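Local atomic coordinates of 3-hydroxy-3-methylglutaryl-CoA lyase (Acinetobacter baumannii, PDB entry 6NDS), a protein that belongs to the HMGL-like family of TIM-barrel enzymes and binds a zinc ion and coenzyme A in this model. Residues E20-D25 against N44-M49; L111-T116 against G160-R165. One frame throughout, in Å; residues are numbered along the deposited sequence.

Contact 1 of 2, residues E20-D25 against N44-M49; sequences EVSPRD and NQLSTM. With ZN (zinc ion), chain H.
Leu46 lies against Glu20, Ser22 and Pro23 where the first strand of a TIM barrel, 17-20, passes into helix 22-28. Leu46 belongs to helix 36-46, which precedes the second strand, 53-58. The contact between the two segments is made by van der Waals packing alone. CD1 of Leu46 reaches toward the pyrrolidine ring, with Pro23 CG 3.8 Å from Leu46 CD1. Leu46 CD1 also lies 3.7 Å from Ser22 OG. The side chain of Glu20 runs across Leu46 at about a right angle. Leu46 CD1 and Leu46 CD2 both lie 3.9 Å from Glu20 CG, and CD2 also approaches the carboxylate carbon. Ile54 and Leu284 also touch Leu46.

Hydrogen bonds hold the buried acid. The Glu20 chain bends at chi2 (61°), which turns its carboxylate back toward Ser22. Glu20 OE2 accepts from Ser22 N at 2.9 Å. Ser22 OG is 2.6 Å from Glu20 OE2, on the anti side of the carboxylate. The two donors come from opposite faces of the carboxylate plane. Leu242 N also binds OE2, and Thr260 OG1 binds OE1. These bonds probably stabilise the negative charge.

Metal binding lies further along helix 22-28. Asp25, His215 and His217 bind the zinc. Arg24 touches coenzyme A and pairs with Glu55. Asp25 OD2 lies 2.1 Å from the zinc ion, while Asp25 OD1 accepts a hydrogen bond from the zinc-bound water.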
ATOM      1  N   GLU A  20     -16.851  -7.471   4.384  1.00 14.95           N
ATOM      2  CA  GLU A  20     -16.588  -6.335   5.264  1.00 15.40           C
ATOM      3  C   GLU A  20     -16.423  -6.809   6.703  1.00 17.87           C
ATOM      4  O   GLU A  20     -17.263  -7.566   7.210  1.00 20.85           O
ATOM      5  CB  GLU A  20     -17.726  -5.312   5.160  1.00 18.76           C
ATOM      6  CG  GLU A  20     -17.598  -4.116   6.129  1.00 22.84           C
ATOM      7  CD  GLU A  20     -16.341  -3.283   5.904  1.00 24.49           C
ATOM      8  OE1 GLU A  20     -15.930  -3.078   4.733  1.00 19.93           O
ATOM      9  OE2 GLU A  20     -15.745  -2.835   6.912  1.00 21.70           O
ATOM     10  N   VAL A  21     -15.330  -6.386   7.355  1.00 15.95           N
ATOM     11  CA  VAL A  21     -15.075  -6.821   8.735  1.00 14.12           C
ATOM     12  C   VAL A  21     -14.848  -5.661   9.702  1.00 18.74           C
ATOM     13  O   VAL A  21     -14.443  -5.885  10.852  1.00 17.23           O
ATOM     14  CB  VAL A  21     -13.883  -7.803   8.802  1.00 16.53           C
ATOM     15  CG1 VAL A  21     -14.124  -9.029   7.891  1.00 20.56           C
ATOM     16  CG2 VAL A  21     -12.555  -7.106   8.454  1.00 19.90           C
ATOM     17  N   SER A  22     -15.104  -4.416   9.293  1.00 17.72           N
ATOM     18  CA  SER A  22     -14.854  -3.327  10.235  1.00 18.20           C
ATOM     19  C   SER A  22     -15.659  -3.413  11.536  1.00 18.90           C
ATOM     20  O   SER A  22     -15.117  -2.975  12.564  1.00 18.64           O
ATOM     21  CB  SER A  22     -15.075  -1.943   9.599  1.00 21.19           C
ATOM     22  OG  SER A  22     -16.410  -1.758   9.224  1.00 20.51           O
ATOM     23  N   PRO A  23     -16.893  -3.924  11.584  1.00 17.96           N
ATOM     24  CA  PRO A  23     -17.597  -3.952  12.874  1.00 16.08           C
ATOM     25  C   PRO A  23     -16.981  -4.897  13.869  1.00 22.95           C
ATOM     26  O   PRO A  23     -17.291  -4.789  15.059  1.00 21.41           O
ATOM     27  CB  PRO A  23     -19.019  -4.394  12.503  1.00 18.74           C
ATOM     28  CG  PRO A  23     -19.159  -4.034  11.023  1.00 18.83           C
ATOM     29  CD  PRO A  23     -17.785  -4.339  10.483  1.00 15.63           C
ATOM     30  N   ARG A  24     -16.144  -5.834  13.420  1.00 17.75           N
ATOM     31  CA  ARG A  24     -15.511  -6.804  14.306  1.00 18.69           C
ATOM     32  C   ARG A  24     -14.011  -6.508  14.395  1.00 17.05           C
ATOM     33  O   ARG A  24     -13.541  -6.019  15.426  1.00 18.29           O
ATOM     34  CB  ARG A  24     -15.788  -8.222  13.794  1.00 19.81           C
ATOM     35  CG  ARG A  24     -15.484  -9.365  14.785  1.00 19.65           C
ATOM     36  CD  ARG A  24     -13.986  -9.653  14.920  1.00 20.83           C
ATOM     37  NE  ARG A  24     -13.393 -10.132  13.666  1.00 22.81           N
ATOM     38  CZ  ARG A  24     -12.092 -10.343  13.499  1.00 24.61           C
ATOM     39  NH1 ARG A  24     -11.249 -10.121  14.503  1.00 25.80           N
ATOM     40  NH2 ARG A  24     -11.633 -10.792  12.337  1.00 28.43           N
ATOM     41  N   ASP A  25     -13.251  -6.777  13.328  1.00 19.69           N
ATOM     42  CA  ASP A  25     -11.811  -6.541  13.374  1.00 16.88           C
ATOM     43  C   ASP A  25     -11.516  -5.065  13.589  1.00 17.50           C
ATOM     44  O   ASP A  25     -10.590  -4.707  14.326  1.00 21.69           O
ATOM     45  CB  ASP A  25     -11.171  -7.039  12.077  1.00 22.02           C
ATOM     46  CG  ASP A  25      -9.773  -7.569  12.276  1.00 25.98           C
ATOM     47  OD1 ASP A  25      -9.079  -7.174  13.247  1.00 27.31           O
ATOM     48  OD2 ASP A  25      -9.349  -8.397  11.445  1.00 21.80           O
ATOM     49  N   ASN A  44     -25.879  -1.094   9.602  1.00 16.96           N
ATOM     50  CA  ASN A  44     -27.003  -0.792   8.714  1.00 17.75           C
ATOM     51  C   ASN A  44     -26.529  -0.022   7.484  1.00 20.93           C
ATOM     52  O   ASN A  44     -27.023  -0.255   6.377  1.00 22.40           O
ATOM     53  CB  ASN A  44     -28.080   0.005   9.445  1.00 18.30           C
ATOM     54  CG  ASN A  44     -28.884  -0.841  10.410  1.00 20.89           C
ATOM     55  OD1 ASN A  44     -28.809  -2.071  10.389  1.00 21.44           O
ATOM     56  ND2 ASN A  44     -29.674  -0.188  11.255  1.00 22.27           N
ATOM     57  N   GLN A  45     -25.566   0.895   7.654  1.00 18.52           N
ATOM     58  CA  GLN A  45     -25.046   1.622   6.492  1.00 18.36           C
ATOM     59  C   GLN A  45     -24.207   0.702   5.607  1.00 16.92           C
ATOM     60  O   GLN A  45     -24.327   0.738   4.375  1.00 19.44           O
ATOM     61  CB  GLN A  45     -24.211   2.824   6.942  1.00 20.03           C
ATOM     62  CG  GLN A  45     -25.037   3.963   7.515  1.00 24.50           C
ATOM     63  CD  GLN A  45     -25.932   4.560   6.457  1.00 41.42           C
ATOM     64  OE1 GLN A  45     -27.150   4.595   6.610  1.00 54.15           O
ATOM     65  NE2 GLN A  45     -25.330   5.013   5.357  1.00 42.97           N
ATOM     66  N   LEU A  46     -23.359  -0.122   6.215  1.00 16.41           N
ATOM     67  CA  LEU A  46     -22.559  -1.060   5.436  1.00 16.27           C
ATOM     68  C   LEU A  46     -23.447  -2.014   4.649  1.00 20.13           C
ATOM     69  O   LEU A  46     -23.109  -2.404   3.523  1.00 18.15           O
ATOM     70  CB  LEU A  46     -21.625  -1.847   6.353  1.00 17.08           C
ATOM     71  CG  LEU A  46     -20.522  -0.992   6.967  1.00 16.89           C
ATOM     72  CD1 LEU A  46     -19.907  -1.754   8.139  1.00 19.18           C
ATOM     73  CD2 LEU A  46     -19.450  -0.643   5.935  1.00 20.12           C
ATOM     74  N   SER A  47     -24.590  -2.396   5.227  1.00 18.46           N
ATOM     75  CA  SER A  47     -25.540  -3.273   4.546  1.00 17.60           C
ATOM     76  C   SER A  47     -26.110  -2.670   3.275  1.00 20.31           C
ATOM     77  O   SER A  47     -26.718  -3.407   2.494  1.00 23.96           O
ATOM     78  CB  SER A  47     -26.721  -3.644   5.460  1.00 19.06           C
ATOM     79  OG  SER A  47     -26.323  -4.573   6.462  1.00 21.51           O
ATOM     80  N   THR A  48     -25.960  -1.365   3.052  1.00 19.75           N
ATOM     81  CA  THR A  48     -26.464  -0.764   1.825  1.00 21.18           C
ATOM     82  C   THR A  48     -25.407  -0.674   0.729  1.00 22.28           C
ATOM     83  O   THR A  48     -25.723  -0.186  -0.365  1.00 22.91           O
ATOM     84  CB  THR A  48     -27.027   0.641   2.088  1.00 20.60           C
ATOM     85  OG1 THR A  48     -25.956   1.553   2.391  1.00 22.76           O
ATOM     86  CG2 THR A  48     -28.032   0.629   3.241  1.00 23.33           C
ATOM     87  N   MET A  49     -24.186  -1.152   0.984  1.00 19.68           N
ATOM     88  CA  MET A  49     -23.035  -0.881   0.124  1.00 19.90           C
ATOM     89  C   MET A  49     -22.753  -1.976  -0.894  1.00 21.05           C
ATOM     90  O   MET A  49     -21.942  -1.750  -1.804  1.00 20.66           O
ATOM     91  CB  MET A  49     -21.767  -0.656   0.970  1.00 21.11           C
ATOM     92  CG  MET A  49     -21.857   0.558   1.863  1.00 22.87           C
ATOM     93  SD  MET A  49     -21.853   2.091   0.941  1.00 25.54           S
ATOM     94  CE  MET A  49     -22.629   3.162   2.173  1.00 27.56           C
TER
HETATM   95 ZN    ZN H 507      -7.761  -9.736  11.355  1.00 25.69          ZN
HETATM   96  O   HOH W   1      -7.207  -9.106  13.406  1.00 25.41           O

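Contact 2 of 2, residues L111-T116 against G160-R165; sequences LSASQT and GKISER
Ile162 reaches across to Ala113 and Ser114 and makes the whole contact between the two segments. At its CB the side chain divides, and the two branches meet different residues. CG2 stands anti to the backbone N and comes up against the methyl of Ala113; Ile162 CG2 is 3.8 Å from Ala113 CB. CG1 takes the other direction, anti to the carbonyl carbon (chi1 -71°), and carries the end of the chain toward Ser114. Its tip, CD1, packs on the carbon part of that serine. Ile162 CD1 lies 3.7 Å from Ser114 CB and 3.9 Å from Ser114 CA.

The serine hydroxyl has a separate task. Ser114 OG bonds to His117 N and so N-caps helix 115-122. Ser163, next to Ile162, does the same for helix 164-176 by bonding to Glu166 N. Each segment therefore pairs an apolar contact with a capped helix start.

Val167 of helix 164-176 touches both Ala113 and Ile162. Leu170 adds to the cover over Ala113. On the strand side, Ala113 is bonded through its backbone to Ala151. The contact joins the turn after strand 106-112 to the loop leading into helix 164-176. Strands 106-112 and 145-151 are neighbours in the parallel barrel, and the contact lies between the connections that follow them, in the beta-alpha succession of a TIM barrel.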
ATOM      1  N   LEU A 111      -8.764 -20.246  15.012  1.00 21.32           N
ATOM      2  CA  LEU A 111      -7.583 -20.595  15.794  1.00 21.58           C
ATOM      3  C   LEU A 111      -6.355 -20.123  15.019  1.00 24.44           C
ATOM      4  O   LEU A 111      -6.445 -19.755  13.844  1.00 24.38           O
ATOM      5  CB  LEU A 111      -7.523 -22.099  16.113  1.00 24.63           C
ATOM      6  CG  LEU A 111      -6.780 -23.029  15.154  1.00 25.75           C
ATOM      7  CD1 LEU A 111      -6.647 -24.420  15.788  1.00 25.27           C
ATOM      8  CD2 LEU A 111      -7.461 -23.110  13.792  1.00 27.97           C
ATOM      9  N   SER A 112      -5.202 -20.091  15.692  1.00 24.37           N
ATOM     10  CA  SER A 112      -3.951 -19.664  15.066  1.00 22.34           C
ATOM     11  C   SER A 112      -3.073 -20.861  14.723  1.00 26.78           C
ATOM     12  O   SER A 112      -3.026 -21.840  15.469  1.00 27.16           O
ATOM     13  CB  SER A 112      -3.179 -18.713  15.987  1.00 26.61           C
ATOM     14  OG  SER A 112      -3.978 -17.589  16.325  1.00 31.26           O
ATOM     15  N   ALA A 113      -2.363 -20.778  13.588  1.00 24.15           N
ATOM     16  CA  ALA A 113      -1.387 -21.813  13.260  1.00 24.15           C
ATOM     17  C   ALA A 113      -0.209 -21.804  14.224  1.00 23.59           C
ATOM     18  O   ALA A 113       0.487 -22.815  14.356  1.00 27.90           O
ATOM     19  CB  ALA A 113      -0.875 -21.629  11.826  1.00 27.00           C
ATOM     20  N   SER A 114       0.040 -20.669  14.867  1.00 25.15           N
ATOM     21  CA  SER A 114       1.086 -20.543  15.869  1.00 23.89           C
ATOM     22  C   SER A 114       0.535 -20.974  17.222  1.00 23.42           C
ATOM     23  O   SER A 114      -0.449 -20.396  17.697  1.00 25.10           O
ATOM     24  CB  SER A 114       1.567 -19.097  15.940  1.00 27.69           C
ATOM     25  OG  SER A 114       2.216 -18.845  17.177  1.00 29.16           O
ATOM     26  N   GLN A 115       1.157 -21.988  17.831  1.00 26.59           N
ATOM     27  CA  GLN A 115       0.741 -22.384  19.175  1.00 27.12           C
ATOM     28  C   GLN A 115       0.865 -21.219  20.150  1.00 31.10           C
ATOM     29  O   GLN A 115      -0.008 -21.022  21.003  1.00 27.72           O
ATOM     30  CB  GLN A 115       1.569 -23.567  19.664  1.00 27.81           C
ATOM     31  CG  GLN A 115       1.026 -24.180  20.944  1.00 29.47           C
ATOM     32  CD  GLN A 115      -0.135 -25.119  20.689  1.00 31.63           C
ATOM     33  OE1 GLN A 115      -1.240 -24.688  20.369  1.00 32.10           O
ATOM     34  NE2 GLN A 115       0.117 -26.416  20.827  1.00 34.33           N
ATOM     35  N   THR A 116       1.952 -20.445  20.048  1.00 27.43           N
ATOM     36  CA  THR A 116       2.146 -19.329  20.974  1.00 28.85           C
ATOM     37  C   THR A 116       1.044 -18.293  20.819  1.00 27.48           C
ATOM     38  O   THR A 116       0.498 -17.792  21.811  1.00 30.23           O
ATOM     39  CB  THR A 116       3.508 -18.672  20.747  1.00 33.23           C
ATOM     40  OG1 THR A 116       4.552 -19.631  20.934  1.00 31.04           O
ATOM     41  CG2 THR A 116       3.694 -17.515  21.718  1.00 30.60           C
ATOM     42  N   GLY A 160       7.692 -16.132  14.576  1.00 30.01           N
ATOM     43  CA  GLY A 160       8.343 -15.852  13.298  1.00 29.60           C
ATOM     44  C   GLY A 160       7.756 -16.710  12.182  1.00 26.95           C
ATOM     45  O   GLY A 160       6.551 -16.641  11.920  1.00 28.15           O
ATOM     46  N   LYS A 161       8.606 -17.511  11.533  1.00 29.72           N
ATOM     47  CA  LYS A 161       8.149 -18.338  10.422  1.00 29.38           C
ATOM     48  C   LYS A 161       7.171 -19.400  10.908  1.00 25.99           C
ATOM     49  O   LYS A 161       7.325 -19.955  11.998  1.00 31.20           O
ATOM     50  CB  LYS A 161       9.332 -19.011   9.726  1.00 38.58           C
ATOM     51  CG  LYS A 161      10.340 -18.058   9.106  1.00 45.59           C
ATOM     52  CD  LYS A 161       9.890 -17.554   7.747  1.00 54.51           C
ATOM     53  CE  LYS A 161      11.092 -17.148   6.903  1.00 59.68           C
ATOM     54  NZ  LYS A 161      10.699 -16.409   5.672  1.00 63.63           N
ATOM     55  N   ILE A 162       6.169 -19.684  10.080  1.00 26.78           N
ATOM     56  CA  ILE A 162       5.128 -20.658  10.381  1.00 25.37           C
ATOM     57  C   ILE A 162       5.140 -21.729   9.298  1.00 26.48           C
ATOM     58  O   ILE A 162       5.095 -21.412   8.103  1.00 28.23           O
ATOM     59  CB  ILE A 162       3.748 -19.984  10.476  1.00 31.12           C
ATOM     60  CG1 ILE A 162       3.657 -19.126  11.748  1.00 26.91           C
ATOM     61  CG2 ILE A 162       2.607 -21.013  10.358  1.00 29.08           C
ATOM     62  CD1 ILE A 162       3.695 -19.923  13.043  1.00 29.91           C
ATOM     63  N   SER A 163       5.167 -22.989   9.720  1.00 27.72           N
ATOM     64  CA  SER A 163       5.235 -24.106   8.785  1.00 30.85           C
ATOM     65  C   SER A 163       4.014 -24.145   7.876  1.00 31.12           C
ATOM     66  O   SER A 163       2.874 -24.187   8.350  1.00 28.38           O
ATOM     67  CB  SER A 163       5.347 -25.417   9.560  1.00 35.67           C
ATOM     68  OG  SER A 163       5.091 -26.519   8.714  1.00 34.89           O
ATOM     69  N   GLU A 164       4.258 -24.157   6.562  1.00 29.24           N
ATOM     70  CA  GLU A 164       3.150 -24.244   5.618  1.00 29.05           C
ATOM     71  C   GLU A 164       2.469 -25.608   5.679  1.00 29.49           C
ATOM     72  O   GLU A 164       1.249 -25.693   5.480  1.00 30.91           O
ATOM     73  CB  GLU A 164       3.641 -23.922   4.202  1.00 31.76           C
ATOM     74  CG  GLU A 164       4.019 -22.452   4.047  1.00 34.57           C
ATOM     75  CD  GLU A 164       4.666 -22.105   2.713  1.00 41.20           C
ATOM     76  OE1 GLU A 164       4.583 -22.909   1.759  1.00 43.69           O
ATOM     77  OE2 GLU A 164       5.259 -21.009   2.623  1.00 41.60           O
ATOM     78  N   ARG A 165       3.227 -26.673   5.973  1.00 29.68           N
ATOM     79  CA  ARG A 165       2.620 -27.987   6.185  1.00 28.18           C
ATOM     80  C   ARG A 165       1.643 -27.954   7.355  1.00 31.43           C
ATOM     81  O   ARG A 165       0.598 -28.612   7.322  1.00 32.08           O
ATOM     82  CB  ARG A 165       3.704 -29.044   6.419  1.00 35.01           C
TER

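How the contacts relate
Both contacts are small and largely buried, made by van der Waals packing, and neither has a hydrogen bond across its segments. In each, one branched side chain packs on two or three residues. The centre of contact 1 is about 11 Å from the centre of the chain, that of contact 2 about 18 Å, on the opposite side. The two share no element: contact 1 sets the end of strand 17-20 and the start of helix 22-28 against helix 36-46, contact 2 sets two strand-to-helix connections together. All four touching residues of contact 1 are buried, whereas Ile162 in contact 2 is partly exposed. Contact 1 adjoins a buried carboxylate and includes a zinc ligand; contact 2 has serine-capped helix starts.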